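Local coordinates for protein ribonuclease VapC (Caulobacter crescentus, PDB 5K8J) that probably acts as the magnesium-dependent RNase toxin of a VapBC toxin-antitoxin system, its toxicity restrained by the VapB antitoxin, at residues B[10-14]-B[15-19]; B[54-57]-B[58-62]; B[70-73]-B[74-77]. All blocks are in the same frame, centred on the assembly; numbering follows the deposited sequence. Where two conformers were deposited one is given.

All three contacts are local, joining residues one to five apart, and each is partly buried. Interaction 1 ends helix 7-15 and starts helix 18-26; interaction 2 runs along the middle of helix 49-65; interaction 3 opens helix 73-86. Interactions 1 and 2, with centres 11 Å apart, touch through a salt bridge from Asp-15 to Arg-55 and a probable hydrogen bond from Arg-58 to the carbonyl of Arg-14, and both face a VapB chain. Interaction 3 lies 27 Å from either centre and, like interaction 2, reaches the second subunit. Interactions 1 and 2 each add an arginine-aspartate salt bridge to backbone hydrogen bonds, and interaction 1 also has a His-Asp bond; the third combines a CH-pi contact with an aspartate cap.

Interaction 1: residues B[10-14]-B[15-19]; sequences AIHLR and DGDPE
His-12 and Asp-17 join across the turn between helices 7-15 and 18-26. Followed outward, His-12 has CB 3.8 Å from Asp-17 CB, then CG passing within 3.7 Å of Asp-17 OD2, and finally ND1, which donates to that OD2 at 2.7 Å. The bond is nearly straight, 176° at the proton; OD2 lies in the imidazole plane and accepts on its anti lone pair, though ring and carboxylate planes are 46° apart. The other oxygen, OD1, caps Glu-19 N, so Asp-17 holds both helices. Arg-14 runs alongside Asp-15, and the bend at chi3 (61°) turns the NE/NH2 edge of its guanidinium to the carboxylate. Arg-14 NE and NH2 hold Asp-15 side-on in a salt bridge, NE donating to OD1 at 2.8 Å from above the carboxylate plane and NH2 to OD2 at 2.9 Å on its syn side. Arg-55 also reaches OD1, while Glu-72 of a VapB chain binds Arg-14 NH2 and donates its backbone N to Asp-15 OD2. Two carbonyls of the last turn receive the next amides: Asp-17 N bonds to His-12 O at 2.8 Å, and Gly-16 N to Leu-13 O at 3.2 Å. With positive phi at Gly-16, this is a Schellman motif followed directly by an Asp N-cap.

Interaction 2: residues B[54-57]-B[58-62]; sequences LRRS and RLDVM
Arg-56 reaches Asp-60 one turn further along helix 49-65, an i to i+4 salt bridge. Its CB starts away from the following turn, but bends at chi2 (76°) and chi3 (-87°) bring the edge of the guanidinium back to the carboxylate. Arg-56 NH2 donates to Asp-60 OD2 at 2.8 Å on the syn side, with the oxygen tilted from the guanidinium plane; Arg-56 NE adds a weak bond to the same Asp-60 OD2 at 3.0 Å, so the grip centres on OD2. The two flat groups are 20° from parallel.

Beside the ion pair the packing is tight. Leu-59 brings CD2 to 3.5 Å from Arg-56 NH2. Arg-56 NH1 binds Glu-42 and Tyr-46 OH, while the Leu-59 side chain touches Leu-41 and Val-45 of helix 35-45 and Arg-14 of helix 7-15. The backbone keeps the i to i+4 hydrogen bonds of an alpha helix, here one of the helices of the PIN domain: Arg-58 N bonds to Leu-54 O, Leu-59 N to Arg-55 O at 2.9 Å, and Asp-60 N to Arg-56 O. Arg-58 lays CG 3.2 Å from Leu-54 O, then sends its guanidinium off the helix to the carbonyl of Arg-14 and to Leu-62 O and Pro-66 O of a VapB chain.

The flank of Leu-54 and Ser-57 is looser: the nearest side-chain approach of Leu-54 to residues 58-62 is from Leu-54 CB to Arg-58 CD, 4.6 Å. Ser-57 is modelled in two conformers, although its CB still touches Arg-58 N.

Interaction 3: residues B[70-73]-B[74-77]; sequences DFDG and AAAD
Phe-71 has CG opposite its backbone N (chi1 -165°), which carries the ring over the first turn of helix 73-86, while Asp-72, with CG set between N and the carbonyl carbon (chi1 54°), folds its carboxylate back onto the same turn. One face of the Phe-71 ring receives Ala-75 CB, 3.8 Å from the centroid and 18° off the ring normal: a CH-pi contact, with the methyl displaced toward the rim nearest Phe-71 CE2 (3.6 Å). Phe-71 CE1 lies 4.0 Å from Ala-76 CB. Met-97 and Gln-101 of helix 93-104 also pack on Phe-71.

Asp-72 is the N-cap. Asp-72 OD1 accepts from Ala-75 N at 3.2 Å, and Asp-72 O takes Ala-76 N at 3.0 Å. Gly-73 O then accepts Asp-77 N at 2.8 Å as the helix proper begins. The second carboxylate oxygen, Asp-72 OD2, is hydrogen-bonded to Ser-42 OG of a VapB chain, and Asp-77 makes a salt bridge to Arg-38 of the second subunit.

The two Asp-72 oxygens therefore divide their work, one for the helix start and one for VapB; with its negative charge beside the helix N-terminus, the carboxylate would probably be stabilised in its ionised form.

Interaction 1: residues B[10-14]-B[15-19]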
loop_
_atom_site.group_PDB
_atom_site.type_symbol
_atom_site.label_atom_id
_atom_site.label_comp_id
_atom_site.label_asym_id
_atom_site.label_seq_id
_atom_site.Cartn_x
_atom_site.Cartn_y
_atom_site.Cartn_z
ATOM N N ALA B 10 6.452 -14.769 25.898
ATOM C CA ALA B 10 6.206 -13.602 26.732
ATOM C C ALA B 10 5.477 -13.971 28.017
ATOM O O ALA B 10 5.728 -13.366 29.064
ATOM C CB ALA B 10 5.420 -12.559 25.951
ATOM N N ILE B 11 4.529 -14.905 27.949
ATOM C CA ILE B 11 3.868 -15.391 29.166
ATOM C C ILE B 11 4.885 -15.979 30.143
ATOM O O ILE B 11 4.822 -15.736 31.360
ATOM C CB ILE B 11 2.760 -16.411 28.819
ATOM C CG1 ILE B 11 1.555 -15.711 28.231
ATOM C CG2 ILE B 11 2.320 -17.219 30.082
ATOM C CD1 ILE B 11 0.531 -16.638 27.633
ATOM N N HIS B 12 5.812 -16.796 29.647
ATOM C CA HIS B 12 6.806 -17.395 30.528
ATOM C C HIS B 12 7.705 -16.341 31.150
ATOM O O HIS B 12 8.122 -16.473 32.310
ATOM C CB HIS B 12 7.602 -18.436 29.734
ATOM C CG HIS B 12 6.856 -19.731 29.566
ATOM N ND1 HIS B 12 7.327 -20.925 30.078
ATOM C CD2 HIS B 12 5.644 -20.008 29.026
ATOM C CE1 HIS B 12 6.452 -21.884 29.826
ATOM N NE2 HIS B 12 5.420 -21.355 29.193
ATOM N N LEU B 13 7.969 -15.264 30.420
ATOM C CA LEU B 13 8.691 -14.132 30.984
ATOM C C LEU B 13 7.861 -13.455 32.081
ATOM O O LEU B 13 8.322 -13.298 33.221
ATOM C CB LEU B 13 9.054 -13.170 29.839
ATOM C CG LEU B 13 10.030 -12.019 30.022
ATOM C CD1 LEU B 13 11.335 -12.515 30.642
ATOM C CD2 LEU B 13 10.297 -11.382 28.674
ATOM N N ARG B 14 6.598 -13.138 31.790
ATOM C CA ARG B 14 5.729 -12.501 32.783
ATOM C C ARG B 14 5.598 -13.344 34.049
ATOM O O ARG B 14 5.567 -12.806 35.169
ATOM C CB ARG B 14 4.341 -12.257 32.196
ATOM C CG ARG B 14 3.399 -11.483 33.166
ATOM C CD ARG B 14 1.884 -11.636 32.865
ATOM N NE ARG B 14 1.482 -13.043 32.961
ATOM C CZ ARG B 14 0.502 -13.610 32.265
ATOM N NH1 ARG B 14 -0.241 -12.909 31.421
ATOM N NH2 ARG B 14 0.262 -14.907 32.408
ATOM N N ASP B 15 5.472 -14.659 33.899
ATOM C CA ASP B 15 5.212 -15.516 35.045
ATOM C C ASP B 15 6.478 -16.096 35.662
ATOM O O ASP B 15 6.374 -16.847 36.638
ATOM C CB ASP B 15 4.228 -16.611 34.646
ATOM C CG ASP B 15 2.850 -16.065 34.425
ATOM O OD1 ASP B 15 2.609 -14.886 34.802
ATOM O OD2 ASP B 15 2.000 -16.775 33.857
ATOM N N GLY B 16 7.664 -15.701 35.190
ATOM C CA GLY B 16 8.881 -15.932 35.947
ATOM C C GLY B 16 9.576 -17.244 35.672
ATOM O O GLY B 16 10.234 -17.795 36.572
ATOM N N ASP B 17 9.444 -17.767 34.475
ATOM C CA ASP B 17 10.120 -19.005 34.084
ATOM C C ASP B 17 11.607 -18.740 33.917
ATOM O O ASP B 17 11.999 -17.998 33.012
ATOM C CB ASP B 17 9.520 -19.518 32.783
ATOM C CG ASP B 17 10.209 -20.757 32.253
ATOM O OD1 ASP B 17 11.289 -21.128 32.761
ATOM O OD2 ASP B 17 9.649 -21.357 31.309
ATOM N N PRO B 18 12.473 -19.355 34.723
ATOM C CA PRO B 18 13.904 -19.030 34.636
ATOM C C PRO B 18 14.565 -19.486 33.350
ATOM O O PRO B 18 15.532 -18.857 32.909
ATOM C CB PRO B 18 14.493 -19.757 35.855
ATOM C CG PRO B 18 13.507 -20.855 36.151
ATOM C CD PRO B 18 12.171 -20.325 35.790
ATOM N N GLU B 19 14.083 -20.554 32.723
ATOM C CA GLU B 19 14.680 -20.985 31.465
ATOM C C GLU B 19 14.448 -19.963 30.358
ATOM O O GLU B 19 15.297 -19.797 29.477
ATOM C CB GLU B 19 14.107 -22.339 31.058
ATOM C CG GLU B 19 14.228 -23.393 32.139
ATOM C CD GLU B 19 13.835 -24.767 31.652
ATOM O OE1 GLU B 19 13.421 -25.602 32.485
ATOM O OE2 GLU B 19 13.936 -25.008 30.430
#

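Interaction 2: residues B[54-57]-B[58-62]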
loop_
_atom_site.group_PDB
_atom_site.type_symbol
_atom_site.label_atom_id
_atom_site.label_comp_id
_atom_site.label_asym_id
_atom_site.label_seq_id
_atom_site.Cartn_x
_atom_site.Cartn_y
_atom_site.Cartn_z
ATOM N N LEU B 54 0.718 -9.995 41.087
ATOM C CA LEU B 54 2.076 -10.191 40.573
ATOM C C LEU B 54 2.102 -10.167 39.056
ATOM O O LEU B 54 3.043 -9.636 38.455
ATOM C CB LEU B 54 2.668 -11.495 41.097
ATOM C CG LEU B 54 3.091 -11.407 42.553
ATOM C CD1 LEU B 54 3.514 -12.767 42.990
ATOM C CD2 LEU B 54 4.241 -10.414 42.725
ATOM N N ARG B 55 1.071 -10.709 38.404
ATOM C CA ARG B 55 1.060 -10.671 36.950
ATOM C C ARG B 55 0.949 -9.238 36.438
ATOM O O ARG B 55 1.576 -8.873 35.442
ATOM C CB ARG B 55 -0.066 -11.549 36.409
ATOM C CG ARG B 55 0.238 -13.034 36.579
ATOM C CD ARG B 55 -0.829 -13.941 35.979
ATOM N NE ARG B 55 -0.300 -15.313 35.935
ATOM C CZ ARG B 55 -1.005 -16.425 36.112
ATOM N NH1 ARG B 55 -2.299 -16.379 36.369
ATOM N NH2 ARG B 55 -0.394 -17.606 36.027
ATOM N N ARG B 56 0.144 -8.413 37.104
ATOM C CA ARG B 56 0.011 -7.019 36.709
ATOM C C ARG B 56 1.340 -6.286 36.824
ATOM O O ARG B 56 1.738 -5.564 35.897
ATOM C CB ARG B 56 -1.035 -6.343 37.614
ATOM C CG ARG B 56 -1.274 -4.854 37.360
ATOM C CD ARG B 56 -2.103 -4.634 36.121
ATOM N NE ARG B 56 -1.258 -4.581 34.933
ATOM C CZ ARG B 56 -1.663 -4.820 33.694
ATOM N NH1 ARG B 56 -2.907 -5.210 33.438
ATOM N NH2 ARG B 56 -0.799 -4.717 32.701
ATOM N N SER B 57 1.994 -6.395 37.987
ATOM C CA SER B 57 3.222 -5.638 38.220
ATOM C C SER B 57 4.328 -6.080 37.267
ATOM O O SER B 57 5.075 -5.241 36.753
ATOM C CB SER B 57 3.676 -5.768 39.679
ATOM O OG SER B 57 3.935 -7.106 40.054
ATOM N N ARG B 58 4.450 -7.391 37.030
ATOM C CA ARG B 58 5.506 -7.900 36.158
ATOM C C ARG B 58 5.210 -7.577 34.700
ATOM O O ARG B 58 6.120 -7.209 33.948
ATOM C CB ARG B 58 5.687 -9.408 36.379
ATOM C CG ARG B 58 6.167 -9.701 37.832
ATOM C CD ARG B 58 6.166 -11.171 38.193
ATOM N NE ARG B 58 7.033 -11.856 37.266
ATOM C CZ ARG B 58 8.327 -12.072 37.445
ATOM N NH1 ARG B 58 8.945 -11.727 38.571
ATOM N NH2 ARG B 58 9.004 -12.659 36.474
ATOM N N LEU B 59 3.946 -7.667 34.282
ATOM C CA LEU B 59 3.623 -7.265 32.926
ATOM C C LEU B 59 3.879 -5.782 32.737
ATOM O O LEU B 59 4.360 -5.362 31.676
ATOM C CB LEU B 59 2.172 -7.615 32.582
ATOM C CG LEU B 59 1.692 -7.213 31.175
ATOM C CD1 LEU B 59 2.562 -7.829 30.082
ATOM C CD2 LEU B 59 0.215 -7.597 30.939
ATOM N N ASP B 60 3.601 -4.978 33.766
ATOM C CA ASP B 60 3.790 -3.541 33.638
ATOM C C ASP B 60 5.258 -3.206 33.405
ATOM O O ASP B 60 5.571 -2.380 32.543
ATOM C CB ASP B 60 3.248 -2.805 34.866
ATOM C CG ASP B 60 1.719 -2.730 34.886
ATOM O OD1 ASP B 60 1.202 -2.388 35.982
ATOM O OD2 ASP B 60 1.080 -3.016 33.863
ATOM N N VAL B 61 6.173 -3.881 34.100
ATOM C CA VAL B 61 7.598 -3.634 33.846
ATOM C C VAL B 61 7.970 -4.065 32.429
ATOM O O VAL B 61 8.693 -3.351 31.729
ATOM C CB VAL B 61 8.495 -4.299 34.918
ATOM C CG1 VAL B 61 8.163 -3.770 36.310
ATOM C CG2 VAL B 61 8.375 -5.773 34.927
HETATM N N MSE B 62 7.457 -5.201 31.960
HETATM C CA MSE B 62 7.715 -5.629 30.581
HETATM C C MSE B 62 7.230 -4.631 29.559
HETATM O O MSE B 62 7.903 -4.349 28.562
HETATM C CB MSE B 62 7.063 -6.978 30.291
HETATM C CG MSE B 62 7.578 -8.087 31.170
HETATM SE SE MSE B 62 6.573 -9.698 30.881
HETATM C CE MSE B 62 7.067 -9.819 29.036
#

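Interaction 3: residues B[70-73]-B[74-77]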
loop_
_atom_site.group_PDB
_atom_site.type_symbol
_atom_site.label_atom_id
_atom_site.label_comp_id
_atom_site.label_asym_id
_atom_site.label_seq_id
_atom_site.Cartn_x
_atom_site.Cartn_y
_atom_site.Cartn_z
ATOM N N ASP B 70 2.380 -2.467 16.705
ATOM C CA ASP B 70 0.952 -2.406 16.441
ATOM C C ASP B 70 0.591 -3.241 15.222
ATOM O O ASP B 70 1.445 -3.563 14.396
ATOM C CB ASP B 70 0.513 -0.954 16.243
ATOM C CG ASP B 70 0.555 -0.150 17.535
ATOM O OD1 ASP B 70 0.691 -0.770 18.614
ATOM O OD2 ASP B 70 0.451 1.085 17.473
ATOM N N PHE B 71 -0.694 -3.641 15.140
ATOM C CA PHE B 71 -1.155 -4.463 14.025
ATOM C C PHE B 71 -1.820 -3.541 13.018
ATOM O O PHE B 71 -2.888 -2.992 13.282
ATOM C CB PHE B 71 -2.084 -5.597 14.469
ATOM C CG PHE B 71 -2.256 -6.630 13.401
ATOM C CD1 PHE B 71 -3.185 -6.444 12.390
ATOM C CD2 PHE B 71 -1.412 -7.733 13.332
ATOM C CE1 PHE B 71 -3.300 -7.359 11.366
ATOM C CE2 PHE B 71 -1.514 -8.639 12.312
ATOM C CZ PHE B 71 -2.469 -8.456 11.317
ATOM N N ASP B 72 -1.175 -3.371 11.863
ATOM C CA ASP B 72 -1.509 -2.329 10.900
ATOM C C ASP B 72 -1.690 -2.929 9.512
ATOM O O ASP B 72 -1.614 -4.134 9.317
ATOM C CB ASP B 72 -0.446 -1.227 10.900
ATOM C CG ASP B 72 0.969 -1.754 10.692
ATOM O OD1 ASP B 72 1.144 -2.933 10.330
ATOM O OD2 ASP B 72 1.920 -0.945 10.900
ATOM N N GLY B 73 -1.949 -2.060 8.532
ATOM C CA GLY B 73 -2.216 -2.544 7.188
ATOM C C GLY B 73 -1.092 -3.385 6.627
ATOM O O GLY B 73 -1.330 -4.377 5.933
ATOM N N ALA B 74 0.154 -3.001 6.904
ATOM C CA ALA B 74 1.280 -3.774 6.404
ATOM C C ALA B 74 1.259 -5.194 6.944
ATOM O O ALA B 74 1.557 -6.152 6.218
ATOM C CB ALA B 74 2.594 -3.074 6.749
ATOM N N ALA B 75 0.932 -5.362 8.228
ATOM C CA ALA B 75 0.810 -6.701 8.791
ATOM C C ALA B 75 -0.367 -7.457 8.205
ATOM O O ALA B 75 -0.272 -8.654 7.938
ATOM C CB ALA B 75 0.669 -6.608 10.319
ATOM N N ALA B 76 -1.491 -6.766 7.974
ATOM C CA ALA B 76 -2.635 -7.450 7.366
ATOM C C ALA B 76 -2.360 -7.846 5.923
ATOM O O ALA B 76 -2.843 -8.895 5.477
ATOM C CB ALA B 76 -3.899 -6.591 7.469
ATOM N N ASP B 77 -1.592 -7.041 5.183
ATOM C CA ASP B 77 -1.156 -7.458 3.851
ATOM C C ASP B 77 -0.319 -8.731 3.922
ATOM O O ASP B 77 -0.457 -9.628 3.075
ATOM C CB ASP B 77 -0.342 -6.352 3.180
ATOM C CG ASP B 77 -1.155 -5.110 2.840
ATOM O OD1 ASP B 77 -2.408 -5.148 2.814
ATOM O OD2 ASP B 77 -0.516 -4.069 2.576
#